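Local atomic coordinates of A-adding tRNA nucleotidyltransferase (Aquifex aeolicus, PDB entry 4WBY), a protein that adds the terminal adenosine to the CC end of tRNA, using ATP and magnesium, to complete the CCA terminus. Residues G32-R35 with D36-G40; E60-R64 with H65-V69; L80-K84 with L85-F89; Y325-Y328 with R329-P333; E350-K353 with L354-K358. All coordinates share one frame; numbering follows the deposited sequence.

Interaction 1: residues G32-R35 with D36-G40. With SO4 (sulfate ion), chain D.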
loop_
_atom_site.group_PDB
_atom_site.type_symbol
_atom_site.label_atom_id
_atom_site.label_comp_id
_atom_site.label_asym_id
_atom_site.label_seq_id
_atom_site.Cartn_x
_atom_site.Cartn_y
_atom_site.Cartn_z
ATOM N N GLY A 32 -10.640 8.574 6.651
ATOM C CA GLY A 32 -10.425 7.157 6.404
ATOM C C GLY A 32 -10.696 6.309 7.636
ATOM O O GLY A 32 -11.148 5.176 7.529
ATOM N N VAL A 33 -10.426 6.857 8.818
ATOM C CA VAL A 33 -10.675 6.109 10.049
ATOM C C VAL A 33 -12.177 5.851 10.237
ATOM O O VAL A 33 -12.587 4.774 10.672
ATOM C CB VAL A 33 -10.105 6.847 11.265
ATOM C CG1 VAL A 33 -10.395 6.065 12.526
ATOM C CG2 VAL A 33 -8.609 7.043 11.073
ATOM N N VAL A 34 -13.000 6.827 9.869
ATOM C CA VAL A 34 -14.444 6.657 9.978
ATOM C C VAL A 34 -14.917 5.627 8.961
ATOM O O VAL A 34 -15.729 4.760 9.283
ATOM C CB VAL A 34 -15.187 8.003 9.780
ATOM C CG1 VAL A 34 -16.691 7.792 9.773
ATOM C CG2 VAL A 34 -14.782 8.997 10.885
ATOM N N ARG A 35 -14.395 5.711 7.739
ATOM C CA ARG A 35 -14.635 4.678 6.733
ATOM C C ARG A 35 -14.312 3.294 7.300
ATOM O O ARG A 35 -15.125 2.365 7.215
ATOM C CB ARG A 35 -13.800 4.953 5.480
ATOM C CG ARG A 35 -13.923 3.899 4.378
ATOM C CD ARG A 35 -12.717 3.944 3.438
ATOM N NE ARG A 35 -11.493 3.607 4.171
ATOM C CZ ARG A 35 -10.341 4.261 4.096
ATOM N NH1 ARG A 35 -10.209 5.309 3.291
ATOM N NH2 ARG A 35 -9.303 3.842 4.820
ATOM N N ASP A 36 -13.129 3.147 7.889
ATOM C CA ASP A 36 -12.709 1.830 8.346
ATOM C C ASP A 36 -13.548 1.329 9.528
ATOM O O ASP A 36 -13.814 0.134 9.636
ATOM C CB ASP A 36 -11.217 1.844 8.690
ATOM C CG ASP A 36 -10.345 1.886 7.438
ATOM O OD1 ASP A 36 -10.890 1.646 6.337
ATOM O OD2 ASP A 36 -9.134 2.162 7.547
ATOM N N ILE A 37 -13.989 2.231 10.401
ATOM C CA ILE A 37 -14.913 1.841 11.460
ATOM C C ILE A 37 -16.220 1.325 10.853
ATOM O O ILE A 37 -16.748 0.290 11.269
ATOM C CB ILE A 37 -15.192 3.007 12.421
ATOM C CG1 ILE A 37 -13.944 3.305 13.256
ATOM C CG2 ILE A 37 -16.386 2.705 13.321
ATOM C CD1 ILE A 37 -14.044 4.587 14.055
ATOM N N LEU A 38 -16.733 2.029 9.849
ATOM C CA LEU A 38 -17.958 1.578 9.172
ATOM C C LEU A 38 -17.750 0.266 8.417
ATOM O O LEU A 38 -18.706 -0.478 8.212
ATOM C CB LEU A 38 -18.475 2.649 8.212
ATOM C CG LEU A 38 -19.052 3.877 8.918
ATOM C CD1 LEU A 38 -19.235 5.028 7.926
ATOM C CD2 LEU A 38 -20.376 3.533 9.596
ATOM N N LEU A 39 -16.516 -0.022 8.011
ATOM C CA LEU A 39 -16.224 -1.285 7.342
ATOM C C LEU A 39 -15.891 -2.396 8.343
ATOM O O LEU A 39 -15.486 -3.488 7.947
ATOM C CB LEU A 39 -15.069 -1.119 6.345
ATOM C CG LEU A 39 -15.285 -0.193 5.146
ATOM C CD1 LEU A 39 -13.970 0.012 4.375
ATOM C CD2 LEU A 39 -16.367 -0.725 4.231
ATOM N N GLY A 40 -16.062 -2.131 9.636
ATOM C CA GLY A 40 -15.900 -3.176 10.632
ATOM C C GLY A 40 -14.465 -3.575 10.912
ATOM O O GLY A 40 -14.204 -4.679 11.399
HETATM S S SO4 D . -6.006 5.371 3.683
HETATM O O1 SO4 D . -7.236 6.121 3.998
HETATM O O2 SO4 D . -6.341 3.950 3.667
HETATM O O3 SO4 D . -5.449 5.779 2.394
HETATM O O4 SO4 D . -5.037 5.615 4.747
#
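Arg35 and Asp36 form a salt bridge between sequence neighbours on the short helix 32-38 of the nucleotidyltransferase head domain, where residues 32-35 belong to the ATP site. Arg35 NE donates to Asp36 OD1 at 3.0 Å; that oxygen lies in the guanidinium plane but is itself approached from above the carboxylate, the two planes being 56° apart. Arg35 NH2 adds weak bonds to both carboxylate oxygens. The chain bends at chi3 (63°), which turns the guanidinium back over Gly32, whose O sits above one face. At the edge, Arg35 NH1 and NH2 each reach O1 of a sulfate at 3.2 Å. Arg172 and Arg176 also bind this anion, probably taken up from the crystallisation liquor, while Asn123 accepts from Arg35 NH1. The helix ends in a Schellman motif with Gly40, of positive phi, as C-prime residue. Val34 and Ile37 rest on strand 126-128, Leu38 and Leu39 on helix 143-149, and Arg35 touches Phe173 of helix 165-177.

Interaction 2: residues E60-R64 with H65-V69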
loop_
_atom_site.group_PDB
_atom_site.type_symbol
_atom_site.label_atom_id
_atom_site.label_comp_id
_atom_site.label_asym_id
_atom_site.label_seq_id
_atom_site.Cartn_x
_atom_site.Cartn_y
_atom_site.Cartn_z
ATOM N N GLU A 60 -2.837 19.101 25.901
ATOM C CA GLU A 60 -3.499 18.863 27.179
ATOM C C GLU A 60 -3.810 17.380 27.380
ATOM O O GLU A 60 -3.619 16.843 28.472
ATOM C CB GLU A 60 -4.772 19.700 27.286
ATOM C CG GLU A 60 -5.603 19.426 28.543
ATOM C CD GLU A 60 -4.870 19.758 29.842
ATOM O OE1 GLU A 60 -3.874 20.512 29.809
ATOM O OE2 GLU A 60 -5.298 19.262 30.905
ATOM N N LEU A 61 -4.302 16.718 26.336
ATOM C CA LEU A 61 -4.513 15.280 26.411
ATOM C C LEU A 61 -3.200 14.562 26.740
ATOM O O LEU A 61 -3.159 13.658 27.585
ATOM C CB LEU A 61 -5.102 14.751 25.095
ATOM C CG LEU A 61 -5.417 13.252 25.055
ATOM C CD1 LEU A 61 -6.570 12.900 26.004
ATOM C CD2 LEU A 61 -5.715 12.775 23.623
ATOM N N ALA A 62 -2.125 14.979 26.084
ATOM C CA ALA A 62 -0.818 14.365 26.304
ATOM C C ALA A 62 -0.331 14.565 27.739
ATOM O O ALA A 62 0.223 13.647 28.341
ATOM C CB ALA A 62 0.191 14.923 25.330
ATOM N N ARG A 63 -0.529 15.767 28.272
ATOM C CA ARG A 63 -0.147 16.069 29.647
ATOM C C ARG A 63 -0.875 15.144 30.628
ATOM O O ARG A 63 -0.272 14.581 31.556
ATOM C CB ARG A 63 -0.458 17.533 29.970
ATOM C CG ARG A 63 -0.038 17.953 31.365
ATOM C CD ARG A 63 -0.602 19.326 31.744
ATOM N NE ARG A 63 -2.045 19.284 31.962
ATOM C CZ ARG A 63 -2.615 18.867 33.088
ATOM N NH1 ARG A 63 -1.860 18.465 34.098
ATOM N NH2 ARG A 63 -3.936 18.857 33.207
ATOM N N ARG A 64 -2.174 14.972 30.412
ATOM C CA ARG A 64 -2.954 14.137 31.311
ATOM C C ARG A 64 -2.522 12.678 31.261
ATOM O O ARG A 64 -2.596 11.974 32.273
ATOM C CB ARG A 64 -4.437 14.259 30.989
ATOM C CG ARG A 64 -4.953 15.655 31.227
ATOM C CD ARG A 64 -6.444 15.751 31.004
ATOM N NE ARG A 64 -6.879 17.140 31.065
ATOM C CZ ARG A 64 -8.148 17.532 31.101
ATOM N NH1 ARG A 64 -9.125 16.638 31.098
ATOM N NH2 ARG A 64 -8.438 18.821 31.151
ATOM N N HIS A 65 -2.055 12.227 30.097
ATOM C CA HIS A 65 -1.629 10.837 29.949
ATOM C C HIS A 65 -0.126 10.626 30.123
ATOM O O HIS A 65 0.352 9.495 30.057
ATOM C CB HIS A 65 -2.096 10.300 28.597
ATOM C CG HIS A 65 -3.558 10.005 28.572
ATOM N ND1 HIS A 65 -4.065 8.758 28.865
ATOM C CD2 HIS A 65 -4.631 10.808 28.357
ATOM C CE1 HIS A 65 -5.385 8.796 28.797
ATOM N NE2 HIS A 65 -5.752 10.030 28.498
ATOM N N GLY A 66 0.607 11.708 30.378
ATOM C CA GLY A 66 2.045 11.622 30.573
ATOM C C GLY A 66 2.810 11.136 29.354
ATOM O O GLY A 66 3.809 10.421 29.498
ATOM N N VAL A 67 2.364 11.515 28.153
ATOM C CA VAL A 67 3.067 11.101 26.934
ATOM C C VAL A 67 3.662 12.278 26.173
ATOM O O VAL A 67 3.200 13.415 26.297
ATOM C CB VAL A 67 2.143 10.306 25.966
ATOM C CG1 VAL A 67 1.654 9.025 26.637
ATOM C CG2 VAL A 67 0.975 11.169 25.455
ATOM N N ASN A 68 4.681 11.987 25.367
ATOM C CA ASN A 68 5.267 12.980 24.478
ATOM C C ASN A 68 4.246 13.379 23.419
ATOM O O ASN A 68 3.365 12.588 23.051
ATOM C CB ASN A 68 6.544 12.435 23.823
ATOM C CG ASN A 68 7.415 13.531 23.199
ATOM O OD1 ASN A 68 7.354 14.692 23.595
ATOM N ND2 ASN A 68 8.229 13.154 22.210
ATOM N N VAL A 69 4.352 14.615 22.948
ATOM C CA VAL A 69 3.520 15.075 21.849
ATOM C C VAL A 69 4.412 15.799 20.837
ATOM O O VAL A 69 5.406 16.442 21.206
ATOM C CB VAL A 69 2.357 15.975 22.356
ATOM C CG1 VAL A 69 2.877 17.092 23.247
ATOM C CG2 VAL A 69 1.534 16.520 21.194
#
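Leu61 and His65 meet one helical turn apart where helix 54-65 runs out. With CG anti to the backbone N (chi1 -178°), Leu61 brings CD1 to within 3.7 Å of His65 CD2. Leu61 O lies in the imidazole plane, 3.3 Å from His65 CD2, while His65 NE2 is hydrogen-bonded to Glu15 of helix 7-22. Val67 turns CG1 anti to its carbonyl carbon (chi1 -62°), which puts CG2 between backbone N and carbonyl carbon, and that methyl packs 3.8 Å from Ala62 CB. Glu60 holds two arginines: Arg63 grips it side-on, NE to OE1 and NH2 to OE2, whereas the extended Arg64 delivers NE to Glu60 OE2 at 2.7 Å from the anti side. Glu60 OE2 thus accepts from both, with a further weak bond from Arg64 NH2, which also forms a salt bridge with Glu22. With bonds from Val67 N to Ala62 O (3.0 Å) and Gly66 N to Arg63 O (3.2 Å), and Gly66 of positive phi as C-prime residue, the helix ends in a Schellman motif.

Interaction 3: residues L80-K84 with L85-F89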
loop_
_atom_site.group_PDB
_atom_site.type_symbol
_atom_site.label_atom_id
_atom_site.label_comp_id
_atom_site.label_asym_id
_atom_site.label_seq_id
_atom_site.Cartn_x
_atom_site.Cartn_y
_atom_site.Cartn_z
ATOM N N LEU A 80 0.479 12.165 18.861
ATOM C CA LEU A 80 0.911 11.510 20.092
ATOM C C LEU A 80 0.419 10.074 20.090
ATOM O O LEU A 80 -0.435 9.696 19.285
ATOM C CB LEU A 80 0.409 12.254 21.335
ATOM C CG LEU A 80 -1.107 12.390 21.448
ATOM C CD1 LEU A 80 -1.575 12.303 22.891
ATOM C CD2 LEU A 80 -1.550 13.711 20.843
ATOM N N LYS A 81 0.990 9.266 20.971
ATOM C CA LYS A 81 0.614 7.872 21.091
ATOM C C LYS A 81 0.231 7.605 22.540
ATOM O O LYS A 81 0.941 8.013 23.455
ATOM C CB LYS A 81 1.764 6.960 20.653
ATOM C CG LYS A 81 1.389 5.483 20.562
ATOM C CD LYS A 81 2.516 4.640 19.971
ATOM C CE LYS A 81 2.096 3.182 19.824
ATOM N NZ LYS A 81 3.150 2.343 19.181
ATOM N N ILE A 82 -0.897 6.940 22.744
ATOM C CA ILE A 82 -1.314 6.532 24.075
ATOM C C ILE A 82 -1.565 5.027 24.031
ATOM O O ILE A 82 -2.485 4.564 23.358
ATOM C CB ILE A 82 -2.582 7.281 24.547
ATOM C CG1 ILE A 82 -2.310 8.783 24.647
ATOM C CG2 ILE A 82 -3.020 6.759 25.909
ATOM C CD1 ILE A 82 -3.549 9.615 24.954
ATOM N N GLY A 83 -0.733 4.266 24.732
ATOM C CA GLY A 83 -0.782 2.819 24.629
ATOM C C GLY A 83 -0.612 2.425 23.169
ATOM O O GLY A 83 0.318 2.873 22.507
ATOM N N LYS A 84 -1.531 1.613 22.655
ATOM C CA LYS A 84 -1.458 1.154 21.271
ATOM C C LYS A 84 -2.080 2.130 20.268
ATOM O O LYS A 84 -2.012 1.912 19.052
ATOM C CB LYS A 84 -2.139 -0.212 21.146
ATOM C CG LYS A 84 -1.444 -1.317 21.919
ATOM C CD LYS A 84 -0.113 -1.665 21.280
ATOM C CE LYS A 84 0.588 -2.790 22.028
ATOM N NZ LYS A 84 1.839 -3.207 21.341
ATOM N N LEU A 85 -2.696 3.195 20.768
ATOM C CA LEU A 85 -3.381 4.167 19.908
ATOM C C LEU A 85 -2.471 5.274 19.392
ATOM O O LEU A 85 -1.896 6.026 20.178
ATOM C CB LEU A 85 -4.537 4.817 20.658
ATOM C CG LEU A 85 -5.742 3.944 20.956
ATOM C CD1 LEU A 85 -6.669 4.703 21.896
ATOM C CD2 LEU A 85 -6.458 3.587 19.663
ATOM N N LYS A 86 -2.369 5.398 18.077
ATOM C CA LYS A 86 -1.659 6.520 17.473
ATOM C C LYS A 86 -2.678 7.581 17.107
ATOM O O LYS A 86 -3.598 7.318 16.324
ATOM C CB LYS A 86 -0.865 6.079 16.241
ATOM C CG LYS A 86 0.272 5.137 16.592
ATOM C CD LYS A 86 1.042 4.703 15.353
ATOM C CE LYS A 86 1.714 5.890 14.681
ATOM N NZ LYS A 86 2.572 5.478 13.535
ATOM N N LEU A 87 -2.516 8.768 17.680
ATOM C CA LEU A 87 -3.483 9.842 17.527
ATOM C C LEU A 87 -2.928 11.020 16.736
ATOM O O LEU A 87 -1.789 11.452 16.938
ATOM C CB LEU A 87 -3.948 10.329 18.904
ATOM C CG LEU A 87 -4.424 9.249 19.875
ATOM C CD1 LEU A 87 -4.685 9.874 21.236
ATOM C CD2 LEU A 87 -5.664 8.523 19.351
ATOM N N GLU A 88 -3.750 11.547 15.839
ATOM C CA GLU A 88 -3.446 12.792 15.155
ATOM C C GLU A 88 -4.564 13.784 15.426
ATOM O O GLU A 88 -5.739 13.421 15.367
ATOM C CB GLU A 88 -3.294 12.581 13.651
ATOM C CG GLU A 88 -3.196 13.888 12.890
ATOM C CD GLU A 88 -3.270 13.701 11.394
ATOM O OE1 GLU A 88 -2.329 13.103 10.833
ATOM O OE2 GLU A 88 -4.267 14.150 10.780
ATOM N N PHE A 89 -4.192 15.026 15.720
ATOM C CA PHE A 89 -5.138 16.116 15.906
ATOM C C PHE A 89 -4.827 17.214 14.906
ATOM O O PHE A 89 -3.702 17.702 14.855
ATOM C CB PHE A 89 -5.070 16.662 17.335
ATOM C CG PHE A 89 -5.566 15.699 18.357
ATOM C CD1 PHE A 89 -4.729 14.725 18.875
ATOM C CD2 PHE A 89 -6.884 15.740 18.778
ATOM C CE1 PHE A 89 -5.199 13.823 19.804
ATOM C CE2 PHE A 89 -7.359 14.835 19.701
ATOM C CZ PHE A 89 -6.516 13.884 20.219
#
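Leu87 N donates to Leu80 O at 2.8 Å, the shortest of the four backbone bonds joining residues 80-84 to 85-89 in the beta hairpin of strands 77-82 and 85-91, part of the mixed sheet of the head domain. The donor sits almost in line with the carbonyl, at a C=O...N angle of 174°. The return bond, Leu80 N to Leu87 O, completes a hydrogen-bonded antiparallel pair. Ile82 and Leu85 make the next such pair and close a type II' turn, in which Gly83 has positive phi. Between these pairs, Lys81 and Lys86 are non-hydrogen-bonded partners, and Lys81 CA comes 3.2 Å from Leu85 O in a CA-H...O contact.

Leu80, Ile82, Leu85 and Leu87 share the buried face, against helices 7-22 and 54-65; Ile82 CD1 meets Leu87 CD1 at 3.9 Å. Lys81 and Lys86 project from the other, where their aliphatic stems touch. Lys81 NZ and Lys86 NZ stand 6.5 Å apart. Lys86 also touches Asp45, inferred to bind magnesium. Leu80 CG takes the position between its backbone N and carbonyl carbon (chi1 59°), and the CD2 methyl approaches the Phe89 ring at a slant, 3.8 Å from CE1.

Interaction 4: residues Y325-Y328 with R329-P333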
loop_
_atom_site.group_PDB
_atom_site.type_symbol
_atom_site.label_atom_id
_atom_site.label_comp_id
_atom_site.label_asym_id
_atom_site.label_seq_id
_atom_site.Cartn_x
_atom_site.Cartn_y
_atom_site.Cartn_z
ATOM N N TYR A 325 21.656 -31.373 -6.768
ATOM C CA TYR A 325 22.701 -30.573 -6.142
ATOM C C TYR A 325 23.077 -29.377 -7.007
ATOM O O TYR A 325 23.430 -28.321 -6.489
ATOM C CB TYR A 325 23.945 -31.422 -5.853
ATOM C CG TYR A 325 25.108 -30.606 -5.332
ATOM C CD1 TYR A 325 25.097 -30.092 -4.040
ATOM C CD2 TYR A 325 26.210 -30.338 -6.135
ATOM C CE1 TYR A 325 26.154 -29.337 -3.559
ATOM C CE2 TYR A 325 27.272 -29.583 -5.663
ATOM C CZ TYR A 325 27.238 -29.084 -4.375
ATOM O OH TYR A 325 28.290 -28.335 -3.900
ATOM N N GLU A 326 22.999 -29.537 -8.324
ATOM C CA GLU A 326 23.309 -28.428 -9.220
ATOM C C GLU A 326 22.231 -27.355 -9.106
ATOM O O GLU A 326 22.527 -26.158 -9.091
ATOM C CB GLU A 326 23.440 -28.910 -10.666
ATOM C CG GLU A 326 23.931 -27.838 -11.628
ATOM C CD GLU A 326 24.366 -28.405 -12.968
ATOM O OE1 GLU A 326 23.890 -29.501 -13.340
ATOM O OE2 GLU A 326 25.190 -27.755 -13.646
ATOM N N VAL A 327 20.979 -27.791 -9.025
ATOM C CA VAL A 327 19.867 -26.873 -8.809
ATOM C C VAL A 327 20.087 -26.116 -7.501
ATOM O O VAL A 327 19.942 -24.888 -7.440
ATOM C CB VAL A 327 18.516 -27.618 -8.776
ATOM C CG1 VAL A 327 17.384 -26.669 -8.428
ATOM C CG2 VAL A 327 18.245 -28.292 -10.119
ATOM N N TYR A 328 20.470 -26.854 -6.461
ATOM C CA TYR A 328 20.731 -26.261 -5.154
ATOM C C TYR A 328 21.843 -25.221 -5.218
ATOM O O TYR A 328 21.712 -24.132 -4.660
ATOM C CB TYR A 328 21.078 -27.358 -4.138
ATOM C CG TYR A 328 21.753 -26.871 -2.872
ATOM C CD1 TYR A 328 21.010 -26.365 -1.811
ATOM C CD2 TYR A 328 23.133 -26.939 -2.729
ATOM C CE1 TYR A 328 21.627 -25.930 -0.650
ATOM C CE2 TYR A 328 23.758 -26.505 -1.572
ATOM C CZ TYR A 328 23.000 -26.001 -0.537
ATOM O OH TYR A 328 23.623 -25.572 0.615
ATOM N N ARG A 329 22.932 -25.555 -5.907
ATOM C CA ARG A 329 24.075 -24.651 -6.023
ATOM C C ARG A 329 23.709 -23.368 -6.766
ATOM O O ARG A 329 24.160 -22.278 -6.408
ATOM C CB ARG A 329 25.240 -25.354 -6.727
ATOM C CG ARG A 329 26.504 -24.516 -6.835
ATOM C CD ARG A 329 27.526 -25.186 -7.743
ATOM N NE ARG A 329 26.919 -25.610 -9.001
ATOM C CZ ARG A 329 26.726 -24.812 -10.048
ATOM N NH1 ARG A 329 27.096 -23.541 -9.992
ATOM N NH2 ARG A 329 26.159 -25.287 -11.150
ATOM N N LEU A 330 22.885 -23.499 -7.799
ATOM C CA LEU A 330 22.455 -22.345 -8.587
ATOM C C LEU A 330 21.481 -21.440 -7.831
ATOM O O LEU A 330 21.492 -20.219 -8.015
ATOM C CB LEU A 330 21.813 -22.813 -9.898
ATOM C CG LEU A 330 22.776 -23.400 -10.931
ATOM C CD1 LEU A 330 22.010 -24.122 -12.031
ATOM C CD2 LEU A 330 23.658 -22.308 -11.517
ATOM N N LEU A 331 20.648 -22.034 -6.983
ATOM C CA LEU A 331 19.592 -21.280 -6.299
ATOM C C LEU A 331 19.997 -20.738 -4.936
ATOM O O LEU A 331 19.424 -19.754 -4.466
ATOM C CB LEU A 331 18.342 -22.145 -6.138
ATOM C CG LEU A 331 17.689 -22.593 -7.450
ATOM C CD1 LEU A 331 16.468 -23.451 -7.176
ATOM C CD2 LEU A 331 17.322 -21.387 -8.312
ATOM N N LYS A 332 20.990 -21.368 -4.314
ATOM C CA LYS A 332 21.392 -21.025 -2.944
ATOM C C LYS A 332 21.657 -19.526 -2.685
ATOM O O LYS A 332 21.268 -19.012 -1.635
ATOM C CB LYS A 332 22.632 -21.838 -2.548
ATOM C CG LYS A 332 23.034 -21.671 -1.091
ATOM C CD LYS A 332 24.156 -22.626 -0.708
ATOM C CE LYS A 332 24.507 -22.487 0.764
ATOM N NZ LYS A 332 25.521 -23.491 1.189
ATOM N N PRO A 333 22.320 -18.815 -3.620
ATOM C CA PRO A 333 22.598 -17.419 -3.247
ATOM C C PRO A 333 21.468 -16.432 -3.528
ATOM O O PRO A 333 21.631 -15.242 -3.252
ATOM C CB PRO A 333 23.818 -17.069 -4.104
ATOM C CG PRO A 333 23.681 -17.926 -5.310
ATOM C CD PRO A 333 23.040 -19.212 -4.846
#
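The Tyr328 ring meets Lys332 obliquely: the lysine runs alongside it, pointing the same way, and its CD lies 3.6 Å from Tyr328 CZ. Arg329 turns the edge of its guanidinium to Glu326, whose OE2 lies in its plane. This salt bridge is long, 3.6 Å from Arg329 NH2 to Glu326 OE2, with the carboxylate turned 50° from the guanidinium; NH2 comes slightly closer to Glu326 CG. The lysine, with CG anti to the backbone N (chi1 -173°), stays extended and brings NZ to Tyr328 OH, giving a 2.9 Å hydrogen bond. Lys390 of helix 380-394 is bonded to the same hydroxyl, and Glu387 makes a weak, long ion pair with Lys332. On the buried side, Val327 CG1 packs against Leu331 CD1 at 3.6 Å; both rest on Leu318 of helix 311-320, and Leu331 also touches helix 349-359. These are i to i+3 and i to i+4 side-chain contacts of an alpha helix, along helix 324-331 and into the residue after it.

Interaction 5: residues E350-K353 with L354-K358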
loop_
_atom_site.group_PDB
_atom_site.type_symbol
_atom_site.label_atom_id
_atom_site.label_comp_id
_atom_site.label_asym_id
_atom_site.label_seq_id
_atom_site.Cartn_x
_atom_site.Cartn_y
_atom_site.Cartn_z
ATOM N N GLU A 350 8.829 -26.508 -10.714
ATOM C CA GLU A 350 8.945 -27.626 -9.785
ATOM C C GLU A 350 10.342 -27.743 -9.177
ATOM O O GLU A 350 10.494 -28.192 -8.040
ATOM C CB GLU A 350 8.554 -28.926 -10.483
ATOM C CG GLU A 350 7.064 -29.006 -10.788
ATOM C CD GLU A 350 6.214 -28.744 -9.553
ATOM O OE1 GLU A 350 6.486 -29.361 -8.503
ATOM O OE2 GLU A 350 5.288 -27.905 -9.626
ATOM N N LYS A 351 11.357 -27.333 -9.929
ATOM C CA LYS A 351 12.716 -27.306 -9.402
ATOM C C LYS A 351 12.837 -26.290 -8.272
ATOM O O LYS A 351 13.534 -26.535 -7.289
ATOM C CB LYS A 351 13.725 -26.992 -10.510
ATOM C CG LYS A 351 14.049 -28.179 -11.396
ATOM C CD LYS A 351 14.861 -27.772 -12.614
ATOM C CE LYS A 351 15.178 -28.987 -13.477
ATOM N NZ LYS A 351 15.886 -28.624 -14.737
ATOM N N ILE A 352 12.156 -25.156 -8.406
ATOM C CA ILE A 352 12.195 -24.138 -7.363
ATOM C C ILE A 352 11.468 -24.642 -6.124
ATOM O O ILE A 352 11.937 -24.480 -4.998
ATOM C CB ILE A 352 11.549 -22.814 -7.816
ATOM C CG1 ILE A 352 12.083 -22.391 -9.191
ATOM C CG2 ILE A 352 11.787 -21.732 -6.774
ATOM C CD1 ILE A 352 13.585 -22.274 -9.249
ATOM N N LYS A 353 10.313 -25.256 -6.350
ATOM C CA LYS A 353 9.499 -25.783 -5.269
ATOM C C LYS A 353 10.280 -26.842 -4.504
ATOM O O LYS A 353 10.223 -26.904 -3.276
ATOM C CB LYS A 353 8.196 -26.356 -5.823
ATOM C CG LYS A 353 7.255 -26.931 -4.784
ATOM C CD LYS A 353 5.954 -27.383 -5.432
ATOM C CE LYS A 353 4.997 -27.986 -4.412
ATOM N NZ LYS A 353 5.515 -29.260 -3.835
ATOM N N LEU A 354 11.023 -27.660 -5.240
ATOM C CA LEU A 354 11.850 -28.699 -4.633
ATOM C C LEU A 354 12.956 -28.084 -3.786
ATOM O O LEU A 354 13.231 -28.548 -2.679
ATOM C CB LEU A 354 12.451 -29.610 -5.704
ATOM C CG LEU A 354 13.321 -30.751 -5.172
ATOM C CD1 LEU A 354 12.486 -31.727 -4.351
ATOM C CD2 LEU A 354 14.032 -31.475 -6.310
ATOM N N TYR A 355 13.592 -27.040 -4.307
ATOM C CA TYR A 355 14.619 -26.348 -3.545
ATOM C C TYR A 355 14.049 -25.800 -2.244
ATOM O O TYR A 355 14.641 -25.968 -1.180
ATOM C CB TYR A 355 15.233 -25.209 -4.350
ATOM C CG TYR A 355 16.176 -24.374 -3.516
ATOM C CD1 TYR A 355 17.456 -24.822 -3.232
ATOM C CD2 TYR A 355 15.777 -23.150 -2.995
ATOM C CE1 TYR A 355 18.316 -24.075 -2.460
ATOM C CE2 TYR A 355 16.634 -22.393 -2.217
ATOM C CZ TYR A 355 17.903 -22.863 -1.957
ATOM O OH TYR A 355 18.768 -22.124 -1.188
ATOM N N LEU A 356 12.895 -25.146 -2.338
ATOM C CA LEU A 356 12.288 -24.483 -1.189
ATOM C C LEU A 356 11.762 -25.468 -0.157
ATOM O O LEU A 356 11.887 -25.241 1.047
ATOM C CB LEU A 356 11.154 -23.561 -1.644
ATOM C CG LEU A 356 11.579 -22.235 -2.270
ATOM C CD1 LEU A 356 10.366 -21.485 -2.794
ATOM C CD2 LEU A 356 12.332 -21.390 -1.253
ATOM N N GLU A 357 11.181 -26.563 -0.631
ATOM C CA GLU A 357 10.532 -27.514 0.260
ATOM C C GLU A 357 11.479 -28.590 0.790
ATOM O O GLU A 357 11.291 -29.079 1.901
ATOM C CB GLU A 357 9.346 -28.174 -0.449
ATOM C CG GLU A 357 8.198 -27.217 -0.749
ATOM C CD GLU A 357 7.039 -27.900 -1.450
ATOM O OE1 GLU A 357 7.278 -28.907 -2.151
ATOM O OE2 GLU A 357 5.889 -27.433 -1.300
ATOM N N LYS A 358 12.495 -28.953 0.011
ATOM C CA LYS A 358 13.352 -30.086 0.369
ATOM C C LYS A 358 14.854 -29.784 0.399
ATOM O O LYS A 358 15.519 -30.019 1.409
ATOM C CB LYS A 358 13.108 -31.250 -0.597
ATOM C CG LYS A 358 11.681 -31.781 -0.609
ATOM C CD LYS A 358 11.315 -32.436 0.711
ATOM C CE LYS A 358 9.913 -33.023 0.658
ATOM N NZ LYS A 358 9.524 -33.648 1.953
#
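Lys353 reaches one turn along helix 349-359 to Glu357. Its CB lies 3.2 Å from Leu354 N, within the backbone turn. CG, anti to the backbone N (chi1 -180°), comes to 3.3 Å from Glu357 OE1, and CD runs on 3.9 Å from Glu357 OE1. CE then lies about equally far from both Glu357 oxygens, and the bend at the last torsion (chi4 -66°) folds NZ onto the carboxylate to make a salt bridge. The modelled distance from Lys353 NZ to Glu357 OE1, 2.5 Å, is very short, so its exact length is doubtful. Glu357 meets the lysine on an extended chain, while its backbone N donates to Lys353 O at 2.8 Å, so both main and side chains join these residues. On the buried side, Ile352 CG2 packs 4.2 Å from Leu356 CD1. Residues 355-358, Glu357 among them, form a wider, pi-type turn. Trp258 of helix 243-262 touches Lys353, Leu356 and Glu357; Ile352 and Tyr355 lie against helices 324-331 and 336-342, and Lys351 NZ bonds to Leu318 O.

Overall arrangement
The chain is the C-terminal part of a longer protein, a nucleotidyltransferase head domain followed by helical domains. All five contacts are local and partly buried. Interactions 1, 2 and 3 share the head; 2 and 3 touch, with His65 CG 3.6 Å from Ile82 CD1, so helix end and hairpin build one apolar layer. In interaction 1, Arg35, with Arg172 and Arg176, surrounds a bound sulfate while Asp36 pairs with Arg35. Interactions 4 and 5, over 40 Å from interaction 1 between centres, pack helix on helix through Leu331, Ile352 and Tyr355. Leu80, Leu85, Leu87, Val327 and Leu356 face inward; Arg63, Arg64, Lys81, Lys86 and Arg329 are exposed. Interaction 3 relies mainly on backbone bonds.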